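Side-chain contact in putative uncharacterized protein (Enterobacter cloacae, PDB 4HFK), which is probably an immunity protein that protects its bacterium from a cell-wall amidase effector of the type VI secretion system: residues K26-S30 with K31-E35. Numbering follows the deposited sequence.
Sequences KIADS and KSLKE
The flat group at the heart of this turn is the S30 carbonyl, met by K34 N, which donates to S30 O at 2.9 Å from 29° off the carbonyl plane; K34 CB also lies close to that oxygen. The other flat group, the E35 carboxylate, takes K31 NZ on the syn side of OE2 at 2.9 Å, only 19° out of its plane, a salt bridge one turn along the helix. S30 is the N-cap of helix 31-47. With chi1 at 172°, its OG swings away from the backbone N and round to L33, accepting from L33 N at 3.2 Å while lying 3.4 Å from L33 CB. A water donates to S30 OG and accepts from S32 N, bridging the cap to the first turn. A28 CB rests against L33 CB at 4.3 Å, where the chain leaves helix 11-27. D29 OD1 of the second subunit hydrogen-bonds S30 OG, the reciprocal pair forms between D29 OD1 here and S30 OG there, and L33 of that subunit packs on L33, so the turn between helices 11-27 and 31-47 forms part of a subunit interface. K26 NZ and K34 NZ stay 6.1 Å apart; a water accepts from K26 NZ at 2.8 Å and only weakly from K34 NZ. K34 NZ forms a salt bridge with D38 OD2. The charge on K34 is thus probably balanced by D38, while S30 serves at once as helix cap and as a polar link between subunits.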
# COMPACT_ATOMS: atom_id res chain seq x y z
N LYS B 26 5.52 8.00 -6.25
CA LYS B 26 5.24 9.00 -7.26
C LYS B 26 4.20 10.04 -6.82
O LYS B 26 4.25 11.17 -7.28
CB LYS B 26 4.78 8.34 -8.56
CG LYS B 26 5.88 7.59 -9.29
CD LYS B 26 5.39 7.07 -10.63
CE LYS B 26 6.46 6.21 -11.30
NZ LYS B 26 7.75 6.95 -11.43
N ILE B 27 3.26 9.66 -5.95
CA ILE B 27 2.21 10.60 -5.53
C ILE B 27 2.50 11.29 -4.20
O ILE B 27 1.83 12.26 -3.85
CB ILE B 27 0.81 9.95 -5.47
CG1 ILE B 27 0.81 8.69 -4.61
CG2 ILE B 27 0.30 9.63 -6.85
CD1 ILE B 27 0.26 8.87 -3.23
N ALA B 28 3.47 10.78 -3.45
CA ALA B 28 3.77 11.33 -2.13
C ALA B 28 4.30 12.77 -2.25
O ALA B 28 5.22 13.03 -3.02
CB ALA B 28 4.77 10.47 -1.43
N ASP B 29 3.70 13.68 -1.50
CA ASP B 29 4.17 15.07 -1.45
C ASP B 29 5.06 15.14 -0.23
O ASP B 29 4.78 15.86 0.73
CB ASP B 29 2.99 16.05 -1.31
CG ASP B 29 2.16 15.79 -0.07
OD1 ASP B 29 2.00 14.60 0.30
OD2 ASP B 29 1.72 16.77 0.57
N SER B 30 6.15 14.37 -0.28
CA SER B 30 7.01 14.17 0.88
C SER B 30 8.29 13.48 0.42
O SER B 30 8.25 12.37 -0.14
CB SER B 30 6.30 13.31 1.92
OG SER B 30 7.20 12.95 2.96
N LYS B 31 9.41 14.16 0.62
CA LYS B 31 10.70 13.62 0.22
C LYS B 31 11.06 12.38 1.03
O LYS B 31 11.55 11.40 0.48
CB LYS B 31 11.78 14.69 0.38
CG LYS B 31 13.18 14.25 -0.04
CD LYS B 31 14.10 15.47 -0.15
CE LYS B 31 15.52 15.09 -0.59
NZ LYS B 31 16.28 14.40 0.48
N SER B 32 10.80 12.41 2.34
CA SER B 32 11.11 11.26 3.19
C SER B 32 10.23 10.07 2.83
O SER B 32 10.70 8.93 2.80
CB SER B 32 10.93 11.60 4.66
OG SER B 32 11.73 12.71 5.03
N LEU B 33 8.96 10.33 2.55
CA LEU B 33 8.04 9.25 2.27
C LEU B 33 8.35 8.65 0.90
O LEU B 33 8.28 7.43 0.73
CB LEU B 33 6.59 9.70 2.38
CG LEU B 33 5.56 8.60 2.57
CD1 LEU B 33 6.17 7.38 3.24
CD2 LEU B 33 4.46 9.12 3.44
N LYS B 34 8.72 9.50 -0.05
CA LYS B 34 9.14 9.02 -1.36
C LYS B 34 10.38 8.12 -1.27
O LYS B 34 10.42 7.05 -1.90
CB LYS B 34 9.40 10.19 -2.32
CG LYS B 34 9.73 9.72 -3.73
CD LYS B 34 10.06 10.89 -4.65
CE LYS B 34 9.89 10.48 -6.11
NZ LYS B 34 10.36 9.09 -6.35
N GLU B 35 11.38 8.53 -0.49
CA GLU B 35 12.57 7.70 -0.32
C GLU B 35 12.21 6.36 0.34
O GLU B 35 12.71 5.31 -0.05
CB GLU B 35 13.65 8.43 0.48
CG GLU B 35 14.17 9.69 -0.22
CD GLU B 35 15.09 10.54 0.66
OE1 GLU B 35 15.33 10.17 1.83
OE2 GLU B 35 15.56 11.59 0.16
O HOH W 1 9.29 7.32 -9.16
O HOH W 2 9.72 14.66 3.99